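Halogenase (Chondromyces crocatus, PDB 3E1T) is an FAD-dependent halogenase that probably installs the chlorine of the myxobacterial metabolite chondrochloren. Local coordinates at residues Tyr286-Thr291 / Val301-Cys306; Phe8-Ile13 / Phe163-Ser168. One frame throughout, in Å; residues are numbered along the deposited sequence.

Interaction 1: Tyr286-Thr291 / Val301-Cys306; sequences YSYCNT and VGDAAC. With FAD (flavin-adenine dinucleotide), chain C.
Tyr288 and Asn290, two residues apart on strand 288-290, reach over to the segment Val301-Cys306, a loop that ends as strand 306-307 begins and whose Gly302-Asp303 end meets the FAD as the GD motif does in flavoproteins of this Rossmann-type family. The strands themselves barely pair: Cys289 faces Cys306 as an antiparallel non-hydrogen-bonded pair, with SG of Cys289 4.0 Å from CB of Cys306. Side chains carry most of the polar contact, and their acceptors are backbone carbonyls of the short 3-10 segment 303-304 and of Ala305 just after it. With CG of Tyr288 between its backbone N and carbonyl carbon (chi1 52°), the ring runs alongside the loop and its hydroxyl donates to the carbonyl O of Asp303. At 2.5 Å from Tyr288 OH to Asp303 O this bond is very short, and the carbonyl oxygen lies in the ring plane, at its edge. The carbonyl O of Ala305 takes two donors from Asn290: ND2 at 2.8 Å, nearly straight (165°), and a weak bond from the backbone N. Ala305 O lies close to the Asn290 amide plane, so the ND2 N-H points at it almost within that plane, although it meets the carbonyl from above the carbonyl's own plane. A water also accepts from Asn290 ND2. Inside the loop, Gly302 O is shared by the amides of Ala305 and Cys306, closing the turn. Arg181 adds a cation-pi contact to the Tyr288 ring, and Arg352 donates to the backbone O of Asn290. On the cofactor side, the backbone N of Asp303 donates to phosphate oxygen O2P at 3.1 Å, while its carboxylate OD1 accepts from the ribityl hydroxyl O3' of FAD at 2.7 Å.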
loop_
_atom_site.group_PDB
_atom_site.type_symbol
_atom_site.label_atom_id
_atom_site.label_comp_id
_atom_site.label_asym_id
_atom_site.label_seq_id
_atom_site.Cartn_x
_atom_site.Cartn_y
_atom_site.Cartn_z
ATOM N N TYR A 286 -1.513 -9.931 4.952
ATOM C CA TYR A 286 -1.042 -8.584 4.667
ATOM C C TYR A 286 -2.040 -7.482 4.999
ATOM O O TYR A 286 -1.666 -6.303 4.988
ATOM C CB TYR A 286 -0.618 -8.460 3.194
ATOM C CG TYR A 286 -1.703 -8.819 2.179
ATOM C CD1 TYR A 286 -2.863 -8.043 2.044
ATOM C CD2 TYR A 286 -1.552 -9.924 1.343
ATOM C CE1 TYR A 286 -3.859 -8.378 1.097
ATOM C CE2 TYR A 286 -2.532 -10.263 0.394
ATOM C CZ TYR A 286 -3.675 -9.495 0.281
ATOM O OH TYR A 286 -4.620 -9.831 -0.673
ATOM N N SER A 287 -3.294 -7.829 5.285
ATOM C CA SER A 287 -4.306 -6.784 5.548
ATOM C C SER A 287 -4.528 -6.569 7.044
ATOM O O SER A 287 -4.942 -7.481 7.736
ATOM C CB SER A 287 -5.641 -7.098 4.876
ATOM O OG SER A 287 -6.506 -5.957 4.952
ATOM N N TYR A 288 -4.251 -5.365 7.530
ATOM C CA TYR A 288 -4.266 -5.096 8.980
ATOM C C TYR A 288 -4.215 -3.608 9.246
ATOM O O TYR A 288 -3.902 -2.821 8.357
ATOM C CB TYR A 288 -3.078 -5.780 9.694
ATOM C CG TYR A 288 -1.749 -5.472 9.058
ATOM C CD1 TYR A 288 -1.144 -4.236 9.236
ATOM C CD2 TYR A 288 -1.103 -6.421 8.251
ATOM C CE1 TYR A 288 0.072 -3.935 8.630
ATOM C CE2 TYR A 288 0.118 -6.127 7.642
ATOM C CZ TYR A 288 0.689 -4.873 7.835
ATOM O OH TYR A 288 1.882 -4.558 7.230
ATOM N N CYS A 289 -4.518 -3.239 10.482
ATOM C CA CYS A 289 -4.369 -1.872 10.944
ATOM C C CYS A 289 -3.903 -1.955 12.391
ATOM O O CYS A 289 -4.243 -2.891 13.110
ATOM C CB CYS A 289 -5.688 -1.106 10.834
ATOM S SG CYS A 289 -5.592 0.692 11.135
ATOM N N ASN A 290 -3.106 -0.978 12.812
ATOM C CA ASN A 290 -2.663 -0.902 14.195
ATOM C C ASN A 290 -3.619 -0.101 15.069
ATOM O O ASN A 290 -4.275 0.826 14.589
ATOM C CB ASN A 290 -1.239 -0.343 14.253
ATOM C CG ASN A 290 -0.187 -1.437 14.162
ATOM O OD1 ASN A 290 0.322 -1.892 15.180
ATOM N ND2 ASN A 290 0.124 -1.889 12.935
ATOM N N THR A 291 -3.710 -0.462 16.352
ATOM C CA THR A 291 -4.570 0.262 17.308
ATOM C C THR A 291 -4.103 1.688 17.570
ATOM O O THR A 291 -4.873 2.524 18.061
ATOM C CB THR A 291 -4.715 -0.477 18.668
ATOM O OG1 THR A 291 -3.419 -0.818 19.165
ATOM C CG2 THR A 291 -5.531 -1.762 18.494
ATOM N N VAL A 301 4.786 4.399 10.067
ATOM C CA VAL A 301 4.372 4.851 8.729
ATOM C C VAL A 301 4.375 3.674 7.777
ATOM O O VAL A 301 5.115 2.701 7.978
ATOM C CB VAL A 301 5.255 6.019 8.157
ATOM C CG1 VAL A 301 5.222 7.250 9.048
ATOM C CG2 VAL A 301 6.647 5.581 7.950
ATOM N N GLY A 302 3.538 3.759 6.745
ATOM C CA GLY A 302 3.517 2.758 5.696
ATOM C C GLY A 302 3.017 1.418 6.183
ATOM O O GLY A 302 2.154 1.362 7.049
ATOM N N ASP A 303 3.590 0.338 5.648
ATOM C CA ASP A 303 3.112 -1.002 5.949
ATOM C C ASP A 303 3.319 -1.376 7.414
ATOM O O ASP A 303 2.668 -2.297 7.920
ATOM C CB ASP A 303 3.818 -2.027 5.087
ATOM C CG ASP A 303 3.246 -2.143 3.689
ATOM O OD1 ASP A 303 2.413 -1.308 3.264
ATOM O OD2 ASP A 303 3.676 -3.092 3.008
ATOM N N ALA A 304 4.235 -0.693 8.090
ATOM C CA ALA A 304 4.421 -0.914 9.533
ATOM C C ALA A 304 3.147 -0.580 10.286
ATOM O O ALA A 304 2.822 -1.239 11.266
ATOM C CB ALA A 304 5.586 -0.070 10.059
ATOM N N ALA A 305 2.435 0.457 9.839
ATOM C CA ALA A 305 1.190 0.894 10.458
ATOM C C ALA A 305 -0.053 0.111 9.986
ATOM O O ALA A 305 -0.831 -0.400 10.799
ATOM C CB ALA A 305 0.987 2.369 10.203
ATOM N N CYS A 306 -0.259 0.055 8.673
ATOM C CA CYS A 306 -1.487 -0.523 8.134
ATOM C C CYS A 306 -1.348 -0.809 6.656
ATOM O O CYS A 306 -0.484 -0.243 5.983
ATOM C CB CYS A 306 -2.688 0.408 8.379
ATOM S SG CYS A 306 -2.576 1.982 7.515
HETATM P PA FAD C . 8.725 -1.426 2.560
HETATM O O1A FAD C . 8.656 -1.105 1.090
HETATM O O2A FAD C . 8.424 -2.841 2.913
HETATM O O5B FAD C . 10.224 -1.081 3.053
HETATM C C5B FAD C . 10.606 -1.216 4.412
HETATM C C4B FAD C . 12.133 -1.300 4.506
HETATM O O4B FAD C . 12.544 -1.550 5.835
HETATM C C3B FAD C . 12.674 -2.447 3.661
HETATM O O3B FAD C . 13.637 -1.916 2.778
HETATM C C2B FAD C . 13.329 -3.393 4.646
HETATM O O2B FAD C . 14.530 -3.884 4.121
HETATM C C1B FAD C . 13.583 -2.498 5.845
HETATM N N9A FAD C . 13.585 -3.175 7.155
HETATM C C8A FAD C . 12.795 -4.204 7.600
HETATM N N7A FAD C . 13.144 -4.473 8.880
HETATM C C5A FAD C . 14.131 -3.626 9.261
HETATM C C6A FAD C . 14.864 -3.462 10.447
HETATM N N6A FAD C . 14.742 -4.318 11.469
HETATM N N1A FAD C . 15.822 -2.478 10.505
HETATM C C2A FAD C . 16.094 -1.684 9.421
HETATM N N3A FAD C . 15.376 -1.864 8.258
HETATM C C4A FAD C . 14.411 -2.808 8.181
HETATM N N1 FAD C . 1.600 -1.008 -3.516
HETATM C C2 FAD C . 1.497 -0.175 -4.596
HETATM O O2 FAD C . 1.637 1.031 -4.411
HETATM N N3 FAD C . 1.227 -0.708 -5.845
HETATM C C4 FAD C . 1.072 -2.080 -6.016
HETATM O O4 FAD C . 0.853 -2.559 -7.130
HETATM C C4X FAD C . 1.163 -2.921 -4.914
HETATM N N5 FAD C . 1.016 -4.289 -5.043
HETATM C C5X FAD C . 1.122 -5.103 -3.931
HETATM C C6 FAD C . 0.965 -6.488 -4.047
HETATM C C7 FAD C . 1.072 -7.304 -2.910
HETATM C C7M FAD C . 0.683 -8.752 -3.014
HETATM C C8 FAD C . 1.331 -6.739 -1.656
HETATM C C8M FAD C . 1.251 -7.551 -0.383
HETATM C C9 FAD C . 1.497 -5.362 -1.551
HETATM C C9A FAD C . 1.391 -4.538 -2.678
HETATM N N10 FAD C . 1.566 -3.173 -2.544
HETATM C C10 FAD C . 1.443 -2.364 -3.654
HETATM C "C1'" FAD C . 1.970 -2.569 -1.211
HETATM C "C2'" FAD C . 3.447 -2.169 -1.122
HETATM O "O2'" FAD C . 4.221 -3.348 -1.202
HETATM C "C3'" FAD C . 3.749 -1.463 0.209
HETATM O "O3'" FAD C . 2.651 -0.677 0.620
HETATM C "C4'" FAD C . 4.949 -0.516 0.180
HETATM O "O4'" FAD C . 6.114 -1.244 -0.139
HETATM C "C5'" FAD C . 5.115 0.129 1.556
HETATM O "O5'" FAD C . 6.376 0.734 1.644
HETATM P P FAD C . 7.123 0.904 3.055
HETATM O O1P FAD C . 8.154 2.006 2.929
HETATM O O2P FAD C . 6.143 1.239 4.135
HETATM O O3P FAD C . 7.713 -0.530 3.397
HETATM O O HOH W 1 2.691 -3.390 12.372
#

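Interaction 2: Phe8-Ile13 / Phe163-Ser168; sequences FDLIVI and FIVDAS. With FAD (flavin-adenine dinucleotide), chain C.
Strands 10-13 and 163-166 run parallel, their short axes 4.8 Å apart and 13° off alignment, as neighbours in the five-stranded parallel sheet of the Rossmann-type FAD-binding fold. Leu10, Ile11, Val12 and Ile13 pair in register with Phe163, Ile164, Val165 and Asp166. The central bonds are nearly straight, as in Ile13 N to Val165 O (3.0 Å, 173°); the terminal ones, Phe163 N to Asp9 O and Ala167 N to Ile13 O, are more bent. On the face carrying Leu10, Val12, Phe163 and Val165, CD1 of Leu10 lies 3.9 Å from CB of Phe163 and also meets CG2 of Val165. Leu10 gets there with CG anti to the backbone N (chi1 169°), which carries its branch across toward the neighbouring strand. Helices 17-27 and 315-333 pack on this face, Leu22 touching Leu10, Val12 and Val165. The other face has Ile11 and Ile164 side by side, with CD1 of Ile11 3.7 Å from CD1 of Ile164. There CD1 of Ile13 also crosses to CG2 of Ile164. Past the strand ends the chain turns to the cofactor. Asp166 OD1 accepts the backbone N of Ser168 in an Asx turn; OG of Ser168 also lies on Asp166 OD1, at a very short 2.4 Å that leaves the detail of that bond doubtful. Thr172 bonds OD2, the other carboxylate oxygen. CB of Ser168 sits beside CG2 of Ile13, and the backbone O of Ser168 comes within 3.2 Å of C8A of the FAD adenine. From strand 10-13, the CG2 methyl of Ile13 reaches the same base, 3.6 Å from FAD N1A.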
loop_
_atom_site.group_PDB
_atom_site.type_symbol
_atom_site.label_atom_id
_atom_site.label_comp_id
_atom_site.label_asym_id
_atom_site.label_seq_id
_atom_site.Cartn_x
_atom_site.Cartn_y
_atom_site.Cartn_z
ATOM N N PHE A 8 20.550 12.504 17.151
ATOM C CA PHE A 8 19.903 13.025 15.943
ATOM C C PHE A 8 18.591 13.736 16.285
ATOM O O PHE A 8 18.154 13.719 17.431
ATOM C CB PHE A 8 19.664 11.884 14.952
ATOM C CG PHE A 8 20.929 11.254 14.424
ATOM C CD1 PHE A 8 21.536 11.746 13.275
ATOM C CD2 PHE A 8 21.508 10.165 15.070
ATOM C CE1 PHE A 8 22.694 11.167 12.772
ATOM C CE2 PHE A 8 22.669 9.577 14.583
ATOM C CZ PHE A 8 23.269 10.074 13.435
ATOM N N ASP A 9 17.972 14.397 15.314
ATOM C CA ASP A 9 16.620 14.895 15.544
ATOM C C ASP A 9 15.631 13.736 15.314
ATOM O O ASP A 9 14.619 13.637 15.999
ATOM C CB ASP A 9 16.290 16.106 14.660
ATOM C CG ASP A 9 17.203 17.311 14.923
ATOM O OD1 ASP A 9 17.932 17.700 13.985
ATOM O OD2 ASP A 9 17.177 17.877 16.044
ATOM N N LEU A 10 15.969 12.840 14.380
ATOM C CA LEU A 10 15.066 11.766 13.943
ATOM C C LEU A 10 15.845 10.545 13.504
ATOM O O LEU A 10 16.812 10.666 12.758
ATOM C CB LEU A 10 14.201 12.252 12.765
ATOM C CG LEU A 10 13.348 11.267 11.946
ATOM C CD1 LEU A 10 12.239 10.669 12.818
ATOM C CD2 LEU A 10 12.744 11.969 10.721
ATOM N N ILE A 11 15.407 9.373 13.957
ATOM C CA ILE A 11 15.895 8.109 13.407
ATOM C C ILE A 11 14.753 7.398 12.691
ATOM O O ILE A 11 13.704 7.133 13.291
ATOM C CB ILE A 11 16.472 7.175 14.488
ATOM C CG1 ILE A 11 17.676 7.842 15.177
ATOM C CG2 ILE A 11 16.884 5.832 13.860
ATOM C CD1 ILE A 11 17.965 7.331 16.581
ATOM N N VAL A 12 14.977 7.091 11.413
ATOM C CA VAL A 12 14.026 6.340 10.610
ATOM C C VAL A 12 14.530 4.917 10.406
ATOM O O VAL A 12 15.682 4.705 10.019
ATOM C CB VAL A 12 13.758 7.046 9.261
ATOM C CG1 VAL A 12 12.819 6.222 8.389
ATOM C CG2 VAL A 12 13.153 8.411 9.520
ATOM N N ILE A 13 13.661 3.958 10.709
ATOM C CA ILE A 13 13.940 2.545 10.548
ATOM C C ILE A 13 13.332 2.021 9.242
ATOM O O ILE A 13 12.117 1.744 9.167
ATOM C CB ILE A 13 13.328 1.720 11.708
ATOM C CG1 ILE A 13 13.549 2.416 13.067
ATOM C CG2 ILE A 13 13.823 0.276 11.630
ATOM C CD1 ILE A 13 12.868 1.736 14.253
ATOM N N PHE A 163 12.815 11.845 18.009
ATOM C CA PHE A 163 11.748 11.093 17.343
ATOM C C PHE A 163 12.288 9.840 16.691
ATOM O O PHE A 163 13.318 9.882 16.031
ATOM C CB PHE A 163 11.080 11.934 16.265
ATOM C CG PHE A 163 10.462 13.191 16.769
ATOM C CD1 PHE A 163 9.260 13.164 17.449
ATOM C CD2 PHE A 163 11.077 14.413 16.537
ATOM C CE1 PHE A 163 8.680 14.345 17.907
ATOM C CE2 PHE A 163 10.502 15.593 16.984
ATOM C CZ PHE A 163 9.302 15.560 17.670
ATOM N N ILE A 164 11.582 8.728 16.886
ATOM C CA ILE A 164 11.913 7.452 16.247
ATOM C C ILE A 164 10.696 7.042 15.413
ATOM O O ILE A 164 9.580 7.049 15.928
ATOM C CB ILE A 164 12.197 6.323 17.282
ATOM C CG1 ILE A 164 13.119 6.805 18.417
ATOM C CG2 ILE A 164 12.760 5.060 16.585
ATOM C CD1 ILE A 164 14.534 7.141 17.995
ATOM N N VAL A 165 10.905 6.720 14.137
ATOM C CA VAL A 165 9.800 6.286 13.269
ATOM C C VAL A 165 10.046 4.916 12.632
ATOM O O VAL A 165 11.076 4.700 12.005
ATOM C CB VAL A 165 9.479 7.319 12.169
ATOM C CG1 VAL A 165 8.375 6.781 11.241
ATOM C CG2 VAL A 165 9.047 8.668 12.797
ATOM N N ASP A 166 9.090 4.006 12.819
ATOM C CA ASP A 166 9.104 2.693 12.183
ATOM C C ASP A 166 8.517 2.809 10.779
ATOM O O ASP A 166 7.316 3.055 10.605
ATOM C CB ASP A 166 8.314 1.690 13.028
ATOM C CG ASP A 166 8.397 0.264 12.503
ATOM O OD1 ASP A 166 9.220 -0.051 11.605
ATOM O OD2 ASP A 166 7.626 -0.565 13.008
ATOM N N ALA A 167 9.391 2.670 9.785
ATOM C CA ALA A 167 9.004 2.597 8.388
ATOM C C ALA A 167 9.557 1.289 7.870
ATOM O O ALA A 167 9.992 1.204 6.732
ATOM C CB ALA A 167 9.596 3.760 7.602
ATOM N N SER A 168 9.570 0.269 8.715
ATOM C CA SER A 168 10.266 -0.961 8.337
ATOM C C SER A 168 9.352 -2.011 7.698
ATOM O O SER A 168 9.714 -3.189 7.595
ATOM C CB SER A 168 11.060 -1.516 9.518
ATOM O OG SER A 168 10.216 -1.916 10.573
HETATM P PA FAD C . 8.725 -1.426 2.560
HETATM O O1A FAD C . 8.656 -1.105 1.090
HETATM O O2A FAD C . 8.424 -2.841 2.913
HETATM O O5B FAD C . 10.224 -1.081 3.053
HETATM C C5B FAD C . 10.606 -1.216 4.412
HETATM C C4B FAD C . 12.133 -1.300 4.506
HETATM O O4B FAD C . 12.544 -1.550 5.835
HETATM C C3B FAD C . 12.674 -2.447 3.661
HETATM O O3B FAD C . 13.637 -1.916 2.778
HETATM C C2B FAD C . 13.329 -3.393 4.646
HETATM O O2B FAD C . 14.530 -3.884 4.121
HETATM C C1B FAD C . 13.583 -2.498 5.845
HETATM N N9A FAD C . 13.585 -3.175 7.155
HETATM C C8A FAD C . 12.795 -4.204 7.600
HETATM N N7A FAD C . 13.144 -4.473 8.880
HETATM C C5A FAD C . 14.131 -3.626 9.261
HETATM C C6A FAD C . 14.864 -3.462 10.447
HETATM N N6A FAD C . 14.742 -4.318 11.469
HETATM N N1A FAD C . 15.822 -2.478 10.505
HETATM C C2A FAD C . 16.094 -1.684 9.421
HETATM N N3A FAD C . 15.376 -1.864 8.258
HETATM C C4A FAD C . 14.411 -2.808 8.181
HETATM N N1 FAD C . 1.600 -1.008 -3.516
HETATM C C2 FAD C . 1.497 -0.175 -4.596
HETATM O O2 FAD C . 1.637 1.031 -4.411
HETATM N N3 FAD C . 1.227 -0.708 -5.845
HETATM C C4 FAD C . 1.072 -2.080 -6.016
HETATM O O4 FAD C . 0.853 -2.559 -7.130
HETATM C C4X FAD C . 1.163 -2.921 -4.914
HETATM N N5 FAD C . 1.016 -4.289 -5.043
HETATM C C5X FAD C . 1.122 -5.103 -3.931
HETATM C C6 FAD C . 0.965 -6.488 -4.047
HETATM C C7 FAD C . 1.072 -7.304 -2.910
HETATM C C7M FAD C . 0.683 -8.752 -3.014
HETATM C C8 FAD C . 1.331 -6.739 -1.656
HETATM C C8M FAD C . 1.251 -7.551 -0.383
HETATM C C9 FAD C . 1.497 -5.362 -1.551
HETATM C C9A FAD C . 1.391 -4.538 -2.678
HETATM N N10 FAD C . 1.566 -3.173 -2.544
HETATM C C10 FAD C . 1.443 -2.364 -3.654
HETATM C "C1'" FAD C . 1.970 -2.569 -1.211
HETATM C "C2'" FAD C . 3.447 -2.169 -1.122
HETATM O "O2'" FAD C . 4.221 -3.348 -1.202
HETATM C "C3'" FAD C . 3.749 -1.463 0.209
HETATM O "O3'" FAD C . 2.651 -0.677 0.620
HETATM C "C4'" FAD C . 4.949 -0.516 0.180
HETATM O "O4'" FAD C . 6.114 -1.244 -0.139
HETATM C "C5'" FAD C . 5.115 0.129 1.556
HETATM O "O5'" FAD C . 6.376 0.734 1.644
HETATM P P FAD C . 7.123 0.904 3.055
HETATM O O1P FAD C . 8.154 2.006 2.929
HETATM O O2P FAD C . 6.143 1.239 4.135
HETATM O O3P FAD C . 7.713 -0.530 3.397
#

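How the interactions relate
Interaction 2 comes first along the chain and closes before interaction 1 opens; their centres lie about 17 Å apart. Strand 298-300 is the outer neighbour of 163-166 in the parallel sheet, and the loop of interaction 1 leaves directly from its end. The two contacts touch there: Val301 N probably bonds Asp166 O, at 2.9 Å, and CG2 of Val301 packs on CB of Ala167. Helix 315-333 borders both. Each contact serves a different part of the same FAD: interaction 2 lies at the adenosine end, while interaction 1 reaches the pyrophosphate and ribityl chain, so together they line successive parts of the extended cofactor.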